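Autoinducer 2 sensor kinase/phosphatase LuxQ (Vibrio cholerae, PDB 3C38) senses the quorum-sensing signal AI-2 through its partner LuxP, acting as a histidine kinase at low cell density and as a phosphatase at high density. Local coordinates at residues E197-L201 with D202-H206. Numbering follows the deposited sequence.
Sequences EPYSL and DYVVH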
loop_
_atom_site.group_PDB
_atom_site.type_symbol
_atom_site.label_atom_id
_atom_site.label_comp_id
_atom_site.label_asym_id
_atom_site.label_seq_id
_atom_site.Cartn_x
_atom_site.Cartn_y
_atom_site.Cartn_z
ATOM N N GLU A 197 19.753 -4.442 18.548
ATOM C CA GLU A 197 20.316 -5.603 17.849
ATOM C C GLU A 197 21.829 -5.468 17.653
ATOM O O GLU A 197 22.369 -4.366 17.684
ATOM C CB GLU A 197 19.675 -5.776 16.458
ATOM C CG GLU A 197 18.217 -6.180 16.426
ATOM C CD GLU A 197 17.262 -5.004 16.518
ATOM O OE1 GLU A 197 17.690 -3.838 16.371
ATOM O OE2 GLU A 197 16.061 -5.257 16.722
ATOM N N PRO A 198 22.525 -6.599 17.447
ATOM C CA PRO A 198 23.978 -6.643 17.234
ATOM C C PRO A 198 24.332 -6.019 15.890
ATOM O O PRO A 198 25.470 -5.607 15.657
ATOM C CB PRO A 198 24.285 -8.139 17.248
ATOM C CG PRO A 198 23.190 -8.713 18.115
ATOM C CD PRO A 198 21.987 -7.959 17.627
ATOM N N TYR A 199 23.342 -5.964 15.005
ATOM C CA TYR A 199 23.525 -5.395 13.670
ATOM C C TYR A 199 22.672 -4.136 13.501
ATOM O O TYR A 199 21.568 -4.049 14.048
ATOM C CB TYR A 199 23.150 -6.442 12.617
ATOM C CG TYR A 199 21.788 -7.069 12.846
ATOM C CD1 TYR A 199 20.617 -6.396 12.492
ATOM C CD2 TYR A 199 21.671 -8.324 13.444
ATOM C CE1 TYR A 199 19.366 -6.953 12.728
ATOM C CE2 TYR A 199 20.432 -8.890 13.685
ATOM C CZ TYR A 199 19.281 -8.200 13.326
ATOM O OH TYR A 199 18.050 -8.755 13.587
ATOM N N SER A 200 23.186 -3.164 12.751
ATOM C CA SER A 200 22.466 -1.913 12.526
ATOM C C SER A 200 21.655 -1.923 11.223
ATOM O O SER A 200 21.859 -2.773 10.354
ATOM C CB SER A 200 23.448 -0.745 12.480
ATOM O OG SER A 200 24.284 -0.850 11.343
ATOM N N LEU A 201 20.741 -0.968 11.092
ATOM C CA LEU A 201 19.918 -0.869 9.887
ATOM C C LEU A 201 20.838 -0.695 8.688
ATOM O O LEU A 201 20.656 -1.329 7.639
ATOM C CB LEU A 201 18.974 0.332 9.983
ATOM C CG LEU A 201 18.170 0.651 8.719
ATOM C CD1 LEU A 201 17.371 -0.565 8.297
ATOM C CD2 LEU A 201 17.253 1.826 8.989
ATOM N N ASP A 202 21.827 0.174 8.871
ATOM C CA ASP A 202 22.824 0.484 7.858
ATOM C C ASP A 202 23.514 -0.781 7.340
ATOM O O ASP A 202 23.695 -0.954 6.134
ATOM C CB ASP A 202 23.850 1.439 8.463
ATOM C CG ASP A 202 24.812 1.995 7.438
ATOM O OD1 ASP A 202 25.542 1.200 6.801
ATOM O OD2 ASP A 202 24.836 3.235 7.280
ATOM N N TYR A 203 23.898 -1.664 8.259
ATOM C CA TYR A 203 24.552 -2.922 7.900
ATOM C C TYR A 203 23.605 -3.801 7.084
ATOM O O TYR A 203 23.967 -4.328 6.035
ATOM C CB TYR A 203 24.969 -3.679 9.161
ATOM C CG TYR A 203 25.170 -5.163 8.929
ATOM C CD1 TYR A 203 26.254 -5.643 8.180
ATOM C CD2 TYR A 203 24.246 -6.090 9.417
ATOM C CE1 TYR A 203 26.401 -7.010 7.929
ATOM C CE2 TYR A 203 24.385 -7.462 9.168
ATOM C CZ TYR A 203 25.458 -7.912 8.425
ATOM O OH TYR A 203 25.579 -9.260 8.164
ATOM N N VAL A 204 22.395 -3.974 7.601
ATOM C CA VAL A 204 21.377 -4.763 6.936
ATOM C C VAL A 204 21.121 -4.263 5.506
ATOM O O VAL A 204 21.071 -5.079 4.587
ATOM C CB VAL A 204 20.058 -4.718 7.715
ATOM C CG1 VAL A 204 19.018 -5.569 7.018
ATOM C CG2 VAL A 204 20.281 -5.184 9.150
ATOM N N VAL A 205 20.967 -2.952 5.288
ATOM C CA VAL A 205 20.707 -2.521 3.909
ATOM C C VAL A 205 21.889 -2.634 2.977
ATOM O O VAL A 205 21.700 -2.951 1.806
ATOM C CB VAL A 205 20.146 -1.060 3.716
ATOM C CG1 VAL A 205 18.729 -0.970 4.221
ATOM C CG2 VAL A 205 21.046 -0.031 4.338
ATOM N N HIS A 206 23.102 -2.377 3.446
ATOM C CA HIS A 206 24.208 -2.501 2.513
ATOM C C HIS A 206 24.837 -3.873 2.580
ATOM O O HIS A 206 25.950 -4.062 2.113
ATOM C CB HIS A 206 25.275 -1.450 2.767
ATOM C CG HIS A 206 24.768 -0.047 2.728
ATOM N ND1 HIS A 206 24.326 0.616 3.853
ATOM C CD2 HIS A 206 24.663 0.837 1.707
ATOM C CE1 HIS A 206 23.978 1.848 3.529
ATOM N NE2 HIS A 206 24.172 2.010 2.234
#
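Tyr199 lies against the first turn of helix 201-205, touching Tyr203 near its base and Val204 further out. Its CB sits 3.4 Å from CD2 of the Tyr203 ring, with CE2 of that ring a little more distant. With CG between the backbone N and the carbonyl carbon (chi1 51°), the Tyr199 ring is set so that its CD1 meets Val204 CG2 at 3.6 Å, the two side chains crossing at a slant. CE1 stays within looser reach of the same methyl. Beyond it, the OH is hydrogen-bonded by Asn179 ND2, so the polar end of this buried tyrosine has a partner. One ring face is covered by Glu197 CB, 3.9 Å above the ring plane and over its centre, and Phe216 packs edge-to-face. The helix start is a classic N-cap: Ser200 is the N-cap residue, and its OG accepts from Tyr203 N at 3.2 Å, while Ser200 O accepts from Val204 N at 3.1 Å. This short helix follows strand 187-191 in the periplasmic, Cache-clan sensor domain and packs on the four-stranded antiparallel sheet that holds strands 179-184 and 228-239; Leu201, Val204 and Val205 all touch Val181, and Val204 also reaches Tyr235 and Ile237. Leu201 O accepts from Val205 N at 2.9 Å. Where the helix ends, Asp202 O is gripped twice by His206, by its N and by ring ND1 (2.8 Å), the two donors approaching from opposite faces of the carbonyl plane. Asp202 OD1 adds a weak bond to the same ND1.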